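PDB 5DKV: ABC transporter substrate binding protein (Ribose) from Agrobacterium vitis, which probably serves as the sugar-binding component of an ABC transporter, and is captured here holding alpha-D-tagatopyranose in its pocket. Local coordinates for residues 165-170 and 225-230; 251-256 and 270-275; 145-150 and 182-187. All coordinates share one frame; numbering follows the deposited sequence.

Interaction 1: 165-170 and 225-230; sequences VSNVKP and FGANLF. With T6T (alpha-D-tagatopyranose), chain E.
Parallel strands 161-167 and 223-226 run side by side in the sheet of this periplasmic binding protein and end at the sugar site, where Val-168 meets Asn-228. Ser-166 bonds on both sides of its bridge partner Gly-226: its N donates to Phe-225 O (2.8 Å), and its O accepts from Ala-227 N at 2.9 Å. On the sheet face of Val-165 and Phe-225 the two side chains lie alongside, pointing the same way, with Val-165 CG1 4.1 Å from Phe-225 CD2. The methyl of Ala-227 adds to this strip and touches Asn-167 OD1 (3.6 Å). Beyond the strands, Val-168 CG2 sits nearly evenly against the amide of Asn-228, 3.5 Å from ND2, the two side chains crossing at about a right angle. With chi1 at 84°, between N and the carbonyl carbon, Asn-228 can cap helix 229-241 and still reach the ligand: OD1 also bonds Ser-231, while ND2 donates to tagatose O6 (3.1 Å, 171°) and is held by Asn-202. Leu-229 CB lies 3.2 Å from sugar O1. Helix 173-186 covers the Val-165 and Phe-225 face through Phe-182 and lends Arg-178 to Ala-227 O, while strand 192-199 borders 161-167 on its far edge.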
ATOM      1  N   VAL A 165       2.510 -16.795   0.468  1.00  8.62           N
ATOM      2  CA  VAL A 165       2.184 -15.406   0.233  1.00  8.65           C
ATOM      3  C   VAL A 165       1.397 -15.270  -1.081  1.00 12.60           C
ATOM      4  O   VAL A 165       1.827 -15.747  -2.146  1.00 11.68           O
ATOM      5  CB  VAL A 165       3.448 -14.537   0.144  1.00 10.82           C
ATOM      6  CG1 VAL A 165       3.075 -13.048  -0.094  1.00 12.06           C
ATOM      7  CG2 VAL A 165       4.333 -14.688   1.405  1.00 12.34           C
ATOM      8  N   SER A 166       0.245 -14.626  -0.984  1.00  8.52           N
ATOM      9  CA  SER A 166      -0.526 -14.226  -2.129  1.00  8.74           C
ATOM     10  C   SER A 166      -0.111 -12.791  -2.406  1.00 10.93           C
ATOM     11  O   SER A 166      -0.264 -11.930  -1.548  1.00 10.92           O
ATOM     12  CB  SER A 166      -2.031 -14.360  -1.837  1.00  9.06           C
ATOM     13  OG  SER A 166      -2.839 -13.786  -2.834  1.00  9.80           O
ATOM     14  N   ASN A 167       0.475 -12.550  -3.571  1.00  9.06           N
ATOM     15  CA  ASN A 167       1.042 -11.248  -3.889  1.00  8.74           C
ATOM     16  C   ASN A 167       0.653 -10.763  -5.271  1.00 13.25           C
ATOM     17  O   ASN A 167      -0.018 -11.473  -6.036  1.00 12.62           O
ATOM     18  CB  ASN A 167       2.562 -11.313  -3.765  1.00  9.29           C
ATOM     19  CG  ASN A 167       3.172 -10.013  -3.330  1.00 10.71           C
ATOM     20  OD1 ASN A 167       2.521  -8.970  -3.334  1.00 11.86           O
ATOM     21  ND2 ASN A 167       4.428 -10.071  -2.929  1.00 12.93           N
ATOM     22  N   VAL A 168       1.054  -9.538  -5.585  1.00 12.03           N
ATOM     23  CA  VAL A 168       0.592  -8.877  -6.798  1.00 12.29           C
ATOM     24  C   VAL A 168       1.412  -9.288  -8.018  1.00 14.02           C
ATOM     25  O   VAL A 168       0.936 -10.036  -8.881  1.00 13.91           O
ATOM     26  CB  VAL A 168       0.642  -7.335  -6.607  1.00 14.42           C
ATOM     27  CG1 VAL A 168       0.167  -6.621  -7.855  1.00 13.98           C
ATOM     28  CG2 VAL A 168      -0.230  -6.933  -5.444  1.00 11.70           C
ATOM     29  N   LYS A 169       2.651  -8.814  -8.061  1.00 12.15           N
ATOM     30  CA  LYS A 169       3.523  -8.999  -9.214  1.00 14.16           C
ATOM     31  C   LYS A 169       4.937  -8.668  -8.766  1.00 14.05           C
ATOM     32  O   LYS A 169       5.110  -7.710  -8.024  1.00 16.94           O
ATOM     33  CB  LYS A 169       3.007  -8.098 -10.355  1.00 23.87           C
ATOM     34  CG  LYS A 169       3.966  -7.189 -11.078  1.00 34.44           C
ATOM     35  CD  LYS A 169       3.368  -5.790 -11.313  1.00 45.37           C
ATOM     36  CE  LYS A 169       2.087  -5.782 -12.123  1.00 42.75           C
ATOM     37  NZ  LYS A 169       1.721  -4.377 -12.522  1.00 37.03           N
ATOM     38  N   PRO A 170       5.947  -9.451  -9.198  1.00 13.78           N
ATOM     39  CA  PRO A 170       7.322  -9.046  -8.859  1.00 17.75           C
ATOM     40  C   PRO A 170       7.618  -7.613  -9.282  1.00 21.44           C
ATOM     41  O   PRO A 170       7.164  -7.178 -10.342  1.00 18.31           O
ATOM     42  CB  PRO A 170       8.197 -10.012  -9.657  1.00 20.36           C
ATOM     43  CG  PRO A 170       7.319 -11.185  -9.966  1.00 18.94           C
ATOM     44  CD  PRO A 170       5.909 -10.643 -10.056  1.00 16.90           C
ATOM     45  N   PHE A 225      -0.984 -15.421   3.561  1.00 10.33           N
ATOM     46  CA  PHE A 225      -0.801 -13.990   3.792  1.00 10.58           C
ATOM     47  C   PHE A 225      -1.037 -13.285   2.481  1.00 10.06           C
ATOM     48  O   PHE A 225      -0.303 -13.507   1.528  1.00 10.82           O
ATOM     49  CB  PHE A 225       0.606 -13.700   4.329  1.00 14.37           C
ATOM     50  CG  PHE A 225       1.024 -12.226   4.229  1.00 10.71           C
ATOM     51  CD1 PHE A 225       0.178 -11.217   4.652  1.00 10.01           C
ATOM     52  CD2 PHE A 225       2.276 -11.878   3.727  1.00 11.79           C
ATOM     53  CE1 PHE A 225       0.581  -9.877   4.579  1.00 10.03           C
ATOM     54  CE2 PHE A 225       2.674 -10.561   3.638  1.00 10.01           C
ATOM     55  CZ  PHE A 225       1.835  -9.561   4.064  1.00  9.89           C
ATOM     56  N   GLY A 226      -2.074 -12.447   2.425  1.00  8.14           N
ATOM     57  CA  GLY A 226      -2.323 -11.625   1.250  1.00  7.92           C
ATOM     58  C   GLY A 226      -1.627 -10.291   1.415  1.00  8.98           C
ATOM     59  O   GLY A 226      -1.947  -9.514   2.333  1.00  8.53           O
ATOM     60  N   ALA A 227      -0.693 -10.000   0.520  1.00  8.30           N
ATOM     61  CA  ALA A 227       0.255  -8.945   0.779  1.00  8.82           C
ATOM     62  C   ALA A 227      -0.261  -7.557   0.386  1.00  8.54           C
ATOM     63  O   ALA A 227       0.438  -6.589   0.619  1.00  9.97           O
ATOM     64  CB  ALA A 227       1.561  -9.235   0.075  1.00  9.95           C
ATOM     65  N   ASN A 228      -1.476  -7.461  -0.156  1.00  8.47           N
ATOM     66  CA  ASN A 228      -2.146  -6.171  -0.324  1.00  8.74           C
ATOM     67  C   ASN A 228      -3.648  -6.414  -0.322  1.00  9.56           C
ATOM     68  O   ASN A 228      -4.111  -7.554  -0.210  1.00  9.99           O
ATOM     69  CB  ASN A 228      -1.698  -5.421  -1.601  1.00  6.01           C
ATOM     70  CG  ASN A 228      -2.439  -5.860  -2.866  1.00  9.94           C
ATOM     71  OD1 ASN A 228      -2.829  -7.015  -2.992  1.00  9.70           O
ATOM     72  ND2 ASN A 228      -2.564  -4.945  -3.833  1.00 10.22           N
ATOM     73  N   LEU A 229      -4.395  -5.320  -0.393  1.00  9.22           N
ATOM     74  CA  LEU A 229      -5.852  -5.379  -0.302  1.00  8.94           C
ATOM     75  C   LEU A 229      -6.461  -6.494  -1.142  1.00  9.03           C
ATOM     76  O   LEU A 229      -7.177  -7.379  -0.621  1.00  9.28           O
ATOM     77  CB  LEU A 229      -6.434  -4.042  -0.736  1.00 10.23           C
ATOM     78  CG  LEU A 229      -7.889  -3.770  -0.382  1.00 11.86           C
ATOM     79  CD1 LEU A 229      -8.148  -2.263  -0.309  1.00 11.58           C
ATOM     80  CD2 LEU A 229      -8.850  -4.404  -1.364  1.00 14.24           C
ATOM     81  N   PHE A 230      -6.142  -6.475  -2.430  1.00 10.72           N
ATOM     82  CA  PHE A 230      -6.782  -7.383  -3.387  1.00  9.03           C
ATOM     83  C   PHE A 230      -6.332  -8.825  -3.152  1.00  8.76           C
ATOM     84  O   PHE A 230      -7.128  -9.749  -3.250  1.00 11.19           O
ATOM     85  CB  PHE A 230      -6.504  -6.896  -4.813  1.00  9.77           C
ATOM     86  CG  PHE A 230      -7.072  -5.540  -5.061  1.00 11.59           C
ATOM     87  CD1 PHE A 230      -8.435  -5.389  -5.213  1.00 12.64           C
ATOM     88  CD2 PHE A 230      -6.277  -4.415  -5.080  1.00 10.69           C
ATOM     89  CE1 PHE A 230      -8.987  -4.134  -5.401  1.00 16.92           C
ATOM     90  CE2 PHE A 230      -6.843  -3.159  -5.254  1.00 10.33           C
ATOM     91  CZ  PHE A 230      -8.183  -3.030  -5.418  1.00 14.93           C
TER
HETATM   92  O3  T6T E 401      -1.464  -2.122  -0.462  1.00  7.37           O
HETATM   93  C3  T6T E 401      -1.794  -0.885  -1.078  1.00  5.80           C
HETATM   94  C4  T6T E 401      -0.556  -0.199  -1.467  1.00  6.86           C
HETATM   95  O4  T6T E 401       0.239   0.086  -0.257  1.00  8.07           O
HETATM   96  C5  T6T E 401       0.207  -1.012  -2.418  1.00  7.27           C
HETATM   97  O5  T6T E 401       1.364  -0.309  -2.905  1.00  9.02           O
HETATM   98  C6  T6T E 401      -0.599  -1.330  -3.666  1.00  7.69           C
HETATM   99  O6  T6T E 401      -1.850  -1.971  -3.277  1.00  9.00           O
HETATM  100  C2  T6T E 401      -2.615  -1.153  -2.354  1.00  6.42           C
HETATM  101  O2  T6T E 401      -2.939   0.095  -2.918  1.00  9.14           O
HETATM  102  C1  T6T E 401      -3.831  -1.967  -2.150  1.00  9.55           C
HETATM  103  O1  T6T E 401      -4.727  -1.364  -1.272  1.00  8.79           O

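Interaction 2: 251-256 and 270-275; sequences VAFDAP and FAIAQH. With T6T (alpha-D-tagatopyranose), chain E.
Gln-274 NE2 and the hydroxyl of Tyr-322 both hold Asp-254 OD2. The hydrogen bond from NE2 to OD2, 2.9 Å, is nearly straight (172°), meets the syn lone pair of the carboxylate and lies in the amide plane. The second N-H of Gln-274 NE2 goes to tagatose O4, also 2.9 Å away, so both hydrogens are spent, and OE1 is fixed by Ser-140. Asp-254 OD1 takes the sugar hydroxyl O3 at 2.6 Å, with a weak bond from Leu-229 N besides, while OD2 is left to Gln-274 and Tyr-322; these partners would be expected to favour the charged form of the carboxylate. These groups stand at the C-terminal ends of two parallel strands, 249-253 and 270-273, joined through helix 259-264 in a beta-alpha-beta unit, so the pocket lies where the strands run out. Behind it the ladder is regular: Ala-252 N reaches Phe-270 O, and Ala-252 O accepts from Ile-272 N at 2.8 Å. The last rung, Asp-254 N to Ile-272 O, forms as the chain turns off with a positive phi (74°). Phe-253 lies against Ile-272 and Gln-274: Ile-272 O is over one face of its ring, Ile-272 CG2 is 3.8 Å from CE1, and CE2 rests 3.6 Å from Gln-274 CG. Helix 142-156 packs on Val-251, on the same face as Phe-253 and Ile-272; past the strand ends the methyls of Ala-255 and Ala-273 meet at 3.8 Å.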
ATOM      1  N   VAL A 251      -4.162 -13.918   7.006  1.00  9.06           N
ATOM      2  CA  VAL A 251      -3.708 -12.604   7.418  1.00  9.50           C
ATOM      3  C   VAL A 251      -3.727 -11.769   6.159  1.00 10.07           C
ATOM      4  O   VAL A 251      -3.122 -12.116   5.156  1.00 10.54           O
ATOM      5  CB  VAL A 251      -2.292 -12.607   8.067  1.00  8.09           C
ATOM      6  CG1 VAL A 251      -1.793 -11.192   8.314  1.00 10.39           C
ATOM      7  CG2 VAL A 251      -2.330 -13.372   9.364  1.00 10.30           C
ATOM      8  N   ALA A 252      -4.458 -10.664   6.234  1.00  9.12           N
ATOM      9  CA  ALA A 252      -4.682  -9.812   5.093  1.00  9.36           C
ATOM     10  C   ALA A 252      -4.109  -8.446   5.339  1.00 12.24           C
ATOM     11  O   ALA A 252      -4.398  -7.818   6.352  1.00  9.42           O
ATOM     12  CB  ALA A 252      -6.160  -9.699   4.804  1.00 10.75           C
ATOM     13  N   PHE A 253      -3.303  -7.980   4.398  1.00  9.26           N
ATOM     14  CA  PHE A 253      -2.823  -6.612   4.419  1.00  8.83           C
ATOM     15  C   PHE A 253      -3.922  -5.685   3.952  1.00  8.18           C
ATOM     16  O   PHE A 253      -4.731  -6.059   3.113  1.00  9.98           O
ATOM     17  CB  PHE A 253      -1.597  -6.451   3.516  1.00 10.15           C
ATOM     18  CG  PHE A 253      -0.513  -5.579   4.106  1.00  8.36           C
ATOM     19  CD1 PHE A 253       0.358  -6.075   5.045  1.00  9.66           C
ATOM     20  CD2 PHE A 253      -0.361  -4.252   3.691  1.00  7.30           C
ATOM     21  CE1 PHE A 253       1.341  -5.297   5.588  1.00  9.71           C
ATOM     22  CE2 PHE A 253       0.647  -3.462   4.232  1.00  8.86           C
ATOM     23  CZ  PHE A 253       1.495  -3.983   5.172  1.00  9.82           C
ATOM     24  N   ASP A 254      -3.925  -4.473   4.503  1.00  6.95           N
ATOM     25  CA  ASP A 254      -4.915  -3.425   4.240  1.00  9.56           C
ATOM     26  C   ASP A 254      -6.239  -3.738   4.931  1.00 12.30           C
ATOM     27  O   ASP A 254      -6.413  -4.813   5.515  1.00 11.35           O
ATOM     28  CB  ASP A 254      -5.088  -3.168   2.733  1.00  8.04           C
ATOM     29  CG  ASP A 254      -3.825  -2.582   2.110  1.00 10.69           C
ATOM     30  OD1 ASP A 254      -3.289  -3.169   1.132  1.00  7.98           O
ATOM     31  OD2 ASP A 254      -3.360  -1.530   2.632  1.00  9.86           O
ATOM     32  N   ALA A 255      -7.129  -2.754   4.946  1.00 11.55           N
ATOM     33  CA  ALA A 255      -8.350  -2.848   5.761  1.00  8.06           C
ATOM     34  C   ALA A 255      -9.561  -2.250   5.046  1.00 10.57           C
ATOM     35  O   ALA A 255     -10.120  -1.233   5.475  1.00 13.80           O
ATOM     36  CB  ALA A 255      -8.130  -2.179   7.094  1.00 11.91           C
ATOM     37  N   PRO A 256      -9.997  -2.892   3.960  1.00 12.20           N
ATOM     38  CA  PRO A 256     -11.257  -2.453   3.365  1.00 21.77           C
ATOM     39  C   PRO A 256     -12.426  -2.756   4.302  1.00 18.56           C
ATOM     40  O   PRO A 256     -12.279  -3.538   5.244  1.00 13.67           O
ATOM     41  CB  PRO A 256     -11.351  -3.272   2.081  1.00 21.06           C
ATOM     42  CG  PRO A 256     -10.541  -4.471   2.330  1.00 14.92           C
ATOM     43  CD  PRO A 256      -9.432  -4.064   3.267  1.00 12.69           C
ATOM     44  N   PHE A 270      -6.407 -11.590  11.090  1.00 12.32           N
ATOM     45  CA  PHE A 270      -5.845 -10.262  11.271  1.00 10.93           C
ATOM     46  C   PHE A 270      -5.894  -9.488   9.972  1.00  9.52           C
ATOM     47  O   PHE A 270      -5.642 -10.043   8.906  1.00 12.83           O
ATOM     48  CB  PHE A 270      -4.385 -10.319  11.753  1.00 12.13           C
ATOM     49  CG  PHE A 270      -4.203 -11.034  13.053  1.00 12.72           C
ATOM     50  CD1 PHE A 270      -4.403 -10.367  14.239  1.00 16.24           C
ATOM     51  CD2 PHE A 270      -3.816 -12.366  13.086  1.00 16.02           C
ATOM     52  CE1 PHE A 270      -4.246 -10.987  15.431  1.00 16.23           C
ATOM     53  CE2 PHE A 270      -3.664 -13.020  14.288  1.00 16.42           C
ATOM     54  CZ  PHE A 270      -3.865 -12.334  15.470  1.00 23.53           C
ATOM     55  N   ALA A 271      -6.195  -8.209  10.086  1.00  8.82           N
ATOM     56  CA  ALA A 271      -6.012  -7.271   8.992  1.00 13.22           C
ATOM     57  C   ALA A 271      -4.957  -6.274   9.414  1.00 13.31           C
ATOM     58  O   ALA A 271      -5.046  -5.685  10.487  1.00 12.69           O
ATOM     59  CB  ALA A 271      -7.320  -6.576   8.640  1.00 11.29           C
ATOM     60  N   ILE A 272      -3.936  -6.109   8.582  1.00  9.21           N
ATOM     61  CA  ILE A 272      -2.870  -5.148   8.849  1.00  9.73           C
ATOM     62  C   ILE A 272      -3.177  -3.826   8.115  1.00 10.41           C
ATOM     63  O   ILE A 272      -2.897  -3.681   6.934  1.00 11.44           O
ATOM     64  CB  ILE A 272      -1.475  -5.684   8.424  1.00 11.93           C
ATOM     65  CG1 ILE A 272      -1.223  -7.123   8.911  1.00 19.20           C
ATOM     66  CG2 ILE A 272      -0.389  -4.727   8.926  1.00 11.29           C
ATOM     67  CD1 ILE A 272      -1.446  -7.327  10.369  1.00 22.40           C
ATOM     68  N   ALA A 273      -3.815  -2.889   8.817  1.00 11.84           N
ATOM     69  CA  ALA A 273      -4.181  -1.579   8.258  1.00  8.80           C
ATOM     70  C   ALA A 273      -2.945  -0.698   8.127  1.00  6.83           C
ATOM     71  O   ALA A 273      -2.214  -0.492   9.078  1.00  9.15           O
ATOM     72  CB  ALA A 273      -5.249  -0.879   9.138  1.00  8.14           C
ATOM     73  N   GLN A 274      -2.687  -0.178   6.937  1.00  8.51           N
ATOM     74  CA  GLN A 274      -1.803   0.948   6.819  1.00  7.33           C
ATOM     75  C   GLN A 274      -2.560   2.176   7.289  1.00  8.36           C
ATOM     76  O   GLN A 274      -3.718   2.083   7.693  1.00 10.42           O
ATOM     77  CB  GLN A 274      -1.337   1.115   5.379  1.00  7.06           C
ATOM     78  CG  GLN A 274      -0.626  -0.122   4.808  1.00  6.60           C
ATOM     79  CD  GLN A 274      -0.076   0.140   3.436  1.00  8.49           C
ATOM     80  OE1 GLN A 274       0.976   0.729   3.314  1.00  8.28           O
ATOM     81  NE2 GLN A 274      -0.794  -0.289   2.395  1.00  8.01           N
ATOM     82  N   HIS A 275      -1.890   3.317   7.195  1.00  9.06           N
ATOM     83  CA  HIS A 275      -2.461   4.634   7.525  1.00  6.86           C
ATOM     84  C   HIS A 275      -2.450   5.529   6.294  1.00  7.02           C
ATOM     85  O   HIS A 275      -1.719   6.502   6.245  1.00  8.12           O
ATOM     86  CB  HIS A 275      -1.667   5.278   8.646  1.00  7.48           C
ATOM     87  CG  HIS A 275      -1.809   4.584   9.969  1.00  8.26           C
ATOM     88  ND1 HIS A 275      -1.238   5.077  11.123  1.00 12.22           N
ATOM     89  CD2 HIS A 275      -2.436   3.437  10.324  1.00  9.79           C
ATOM     90  CE1 HIS A 275      -1.507   4.271  12.132  1.00 13.31           C
ATOM     91  NE2 HIS A 275      -2.233   3.266  11.677  1.00 14.21           N
TER
HETATM   92  O3  T6T E 401      -1.464  -2.122  -0.462  1.00  7.37           O
HETATM   93  C3  T6T E 401      -1.794  -0.885  -1.078  1.00  5.80           C
HETATM   94  C4  T6T E 401      -0.556  -0.199  -1.467  1.00  6.86           C
HETATM   95  O4  T6T E 401       0.239   0.086  -0.257  1.00  8.07           O
HETATM   96  C5  T6T E 401       0.207  -1.012  -2.418  1.00  7.27           C
HETATM   97  O5  T6T E 401       1.364  -0.309  -2.905  1.00  9.02           O
HETATM   98  C6  T6T E 401      -0.599  -1.330  -3.666  1.00  7.69           C
HETATM   99  O6  T6T E 401      -1.850  -1.971  -3.277  1.00  9.00           O
HETATM  100  C2  T6T E 401      -2.615  -1.153  -2.354  1.00  6.42           C
HETATM  101  O2  T6T E 401      -2.939   0.095  -2.918  1.00  9.14           O
HETATM  102  C1  T6T E 401      -3.831  -1.967  -2.150  1.00  9.55           C
HETATM  103  O1  T6T E 401      -4.727  -1.364  -1.272  1.00  8.79           O

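Interaction 3: 145-150 and 182-187; sequences GGEIAA and FKSEMA
Phe-182 and Glu-185 both hold CG trans to their backbone N (chi1 177° and 172°), and these torsions bring ring and carboxylate stem against the methyl of Ala-150. Ala-150 CB is 3.6 Å from Phe-182 CD2 and 3.5 Å from Glu-185 CG. Met-186, bent at chi2, closes in from the next position: its CE lies 3.3 Å from Ala-150 O, and its CG sits over one face of the Phe-182 ring. Helices 142-156 and 173-186 precede and follow strand 161-167 in the chain and pack side by side on one face of the sheet, in the alternating beta-alpha fold; the axes of 145-150 and 182-186 approach to 7.5 Å and cross at -46°. A side chain at Gly-146 would run into Phe-182 N; its absence lets the backbones close in, and Gly-146 O lies 3.3 Å from Phe-182 CA in a CA-H...O contact. Ala-149 C lies at the edge of the ring, which also meets the nearly parallel ring of Phe-225. Toward solvent the join turns polar. A water donates to Glu-147 OE2 (2.7 Å) and bonds Ser-184 OG, whose hydroxyl also bonds Gln-180 O. Glu-185 lies near Glu-147, but its carboxylate is engaged by Arg-151 and His-189, which would ease the repulsion.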
ATOM      1  N   GLY A 145       5.982  -4.317   7.817  1.00  9.94           N
ATOM      2  CA  GLY A 145       4.629  -4.794   7.573  1.00 12.26           C
ATOM      3  C   GLY A 145       4.594  -6.293   7.309  1.00 10.46           C
ATOM      4  O   GLY A 145       3.744  -7.035   7.828  1.00 10.06           O
ATOM      5  N   GLY A 146       5.542  -6.736   6.497  1.00  8.79           N
ATOM      6  CA  GLY A 146       5.687  -8.152   6.199  1.00  8.71           C
ATOM      7  C   GLY A 146       6.070  -8.992   7.407  1.00  9.51           C
ATOM      8  O   GLY A 146       5.589 -10.121   7.589  1.00 12.30           O
ATOM      9  N   GLU A 147       6.981  -8.462   8.221  1.00 10.43           N
ATOM     10  CA  GLU A 147       7.441  -9.179   9.398  1.00 10.96           C
ATOM     11  C   GLU A 147       6.294  -9.330  10.387  1.00 11.89           C
ATOM     12  O   GLU A 147       6.103 -10.400  10.986  1.00 12.14           O
ATOM     13  CB  GLU A 147       8.628  -8.447  10.040  1.00 10.46           C
ATOM     14  CG  GLU A 147       9.861  -8.371   9.131  1.00 14.13           C
ATOM     15  CD  GLU A 147      10.952  -7.437   9.685  1.00 19.26           C
ATOM     16  OE1 GLU A 147      10.622  -6.370  10.263  1.00 17.21           O
ATOM     17  OE2 GLU A 147      12.146  -7.765   9.540  1.00 18.32           O
ATOM     18  N   ILE A 148       5.514  -8.264  10.540  1.00 10.95           N
ATOM     19  CA  ILE A 148       4.305  -8.291  11.384  1.00 11.44           C
ATOM     20  C   ILE A 148       3.273  -9.298  10.884  1.00 12.66           C
ATOM     21  O   ILE A 148       2.720 -10.085  11.668  1.00 12.65           O
ATOM     22  CB  ILE A 148       3.657  -6.880  11.474  1.00 10.61           C
ATOM     23  CG1 ILE A 148       4.566  -5.966  12.294  1.00 13.23           C
ATOM     24  CG2 ILE A 148       2.245  -6.949  12.087  1.00 17.84           C
ATOM     25  CD1 ILE A 148       4.125  -4.479  12.341  1.00 21.01           C
ATOM     26  N   ALA A 149       3.014  -9.292   9.585  1.00 13.49           N
ATOM     27  CA  ALA A 149       2.131 -10.284   8.996  1.00 10.90           C
ATOM     28  C   ALA A 149       2.598 -11.705   9.291  1.00 10.15           C
ATOM     29  O   ALA A 149       1.793 -12.572   9.589  1.00 13.39           O
ATOM     30  CB  ALA A 149       2.013 -10.073   7.523  1.00 11.10           C
ATOM     31  N   ALA A 150       3.903 -11.947   9.214  1.00  9.34           N
ATOM     32  CA  ALA A 150       4.426 -13.291   9.463  1.00 11.75           C
ATOM     33  C   ALA A 150       4.225 -13.717  10.914  1.00 10.19           C
ATOM     34  O   ALA A 150       3.819 -14.865  11.192  1.00 13.08           O
ATOM     35  CB  ALA A 150       5.883 -13.360   9.101  1.00 10.78           C
ATOM     36  N   PHE A 182       8.159 -10.801   5.264  1.00 11.62           N
ATOM     37  CA  PHE A 182       7.440 -11.997   5.657  1.00 10.80           C
ATOM     38  C   PHE A 182       8.371 -13.207   5.623  1.00 10.58           C
ATOM     39  O   PHE A 182       8.409 -13.993   6.563  1.00 13.11           O
ATOM     40  CB  PHE A 182       6.249 -12.230   4.727  1.00 10.43           C
ATOM     41  CG  PHE A 182       5.477 -13.492   5.019  1.00  9.90           C
ATOM     42  CD1 PHE A 182       5.833 -14.698   4.434  1.00 10.34           C
ATOM     43  CD2 PHE A 182       4.361 -13.447   5.845  1.00 10.04           C
ATOM     44  CE1 PHE A 182       5.104 -15.860   4.705  1.00 11.28           C
ATOM     45  CE2 PHE A 182       3.620 -14.570   6.109  1.00  9.80           C
ATOM     46  CZ  PHE A 182       3.991 -15.802   5.532  1.00 13.13           C
ATOM     47  N   LYS A 183       9.109 -13.365   4.527  1.00 11.34           N
ATOM     48  CA  LYS A 183       9.955 -14.547   4.367  1.00 12.81           C
ATOM     49  C   LYS A 183      11.154 -14.542   5.314  1.00 14.57           C
ATOM     50  O   LYS A 183      11.553 -15.603   5.827  1.00 14.38           O
ATOM     51  CB  LYS A 183      10.438 -14.683   2.921  1.00 14.37           C
ATOM     52  CG  LYS A 183       9.322 -15.159   1.981  1.00 17.75           C
ATOM     53  CD  LYS A 183       9.805 -15.327   0.547  1.00 21.05           C
ATOM     54  CE  LYS A 183       8.765 -16.053  -0.310  1.00 17.52           C
ATOM     55  NZ  LYS A 183       9.156 -16.077  -1.755  1.00 19.42           N
ATOM     56  N   SER A 184      11.726 -13.369   5.555  1.00 12.95           N
ATOM     57  CA  SER A 184      12.844 -13.296   6.487  1.00 15.08           C
ATOM     58  C   SER A 184      12.389 -13.625   7.919  1.00 13.06           C
ATOM     59  O   SER A 184      13.098 -14.309   8.677  1.00 13.87           O
ATOM     60  CB  SER A 184      13.534 -11.925   6.413  1.00 14.50           C
ATOM     61  OG  SER A 184      12.676 -10.861   6.759  1.00 20.79           O
ATOM     62  N   GLU A 185      11.210 -13.156   8.302  1.00 13.63           N
ATOM     63  CA  GLU A 185      10.666 -13.500   9.617  1.00 11.82           C
ATOM     64  C   GLU A 185      10.343 -14.995   9.683  1.00 12.63           C
ATOM     65  O   GLU A 185      10.721 -15.667  10.636  1.00 14.33           O
ATOM     66  CB  GLU A 185       9.423 -12.640   9.926  1.00 13.01           C
ATOM     67  CG  GLU A 185       8.624 -13.035  11.195  1.00 16.78           C
ATOM     68  CD  GLU A 185       9.380 -12.879  12.521  1.00 30.85           C
ATOM     69  OE1 GLU A 185       9.280 -13.807  13.379  1.00 28.21           O
ATOM     70  OE2 GLU A 185      10.032 -11.826  12.729  1.00 20.25           O
ATOM     71  N   MET A 186       9.676 -15.532   8.659  1.00 13.30           N
ATOM     72  CA  MET A 186       9.293 -16.944   8.708  1.00 14.57           C
ATOM     73  C   MET A 186      10.530 -17.842   8.747  1.00 15.04           C
ATOM     74  O   MET A 186      10.475 -18.954   9.280  1.00 14.70           O
ATOM     75  CB  MET A 186       8.402 -17.332   7.513  1.00 14.14           C
ATOM     76  CG  MET A 186       6.938 -16.878   7.595  1.00 13.11           C
ATOM     77  SD  MET A 186       6.255 -17.298   9.219  1.00 14.40           S
ATOM     78  CE  MET A 186       4.499 -17.220   8.917  1.00 10.80           C
ATOM     79  N   ALA A 187      11.654 -17.388   8.204  1.00 14.88           N
ATOM     80  CA  ALA A 187      12.884 -18.208   8.264  1.00 13.27           C
ATOM     81  C   ALA A 187      13.308 -18.515   9.698  1.00 18.57           C
ATOM     82  O   ALA A 187      14.098 -19.440   9.938  1.00 19.08           O
ATOM     83  CB  ALA A 187      14.022 -17.514   7.516  1.00 16.01           C
TER
HETATM   84  O   HOH W   1      12.912 -10.373   9.581  1.00 21.91           O

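In the fold
From the N terminus, helix 142-156 comes first, and interaction 3 brings it against helix 173-186, closing a loop that contains strand 161-167. Interaction 1 starts inside that loop, at 165-170, and closes at 225-230, so the two cross. Interaction 2 follows in series, a short closure around helix 259-264. Strands 223-226 and 249-253 are neighbours, linked by Gly-226 bonding to Val-251 and Phe-253, so interactions 1 and 2 form one continuous part of the sheet, and both reach the sugar. Interaction 3 lies on the sheet face of Phe-225 and Val-251, which Ala-149 touches, and joins two helices of the layer that lies on those strands.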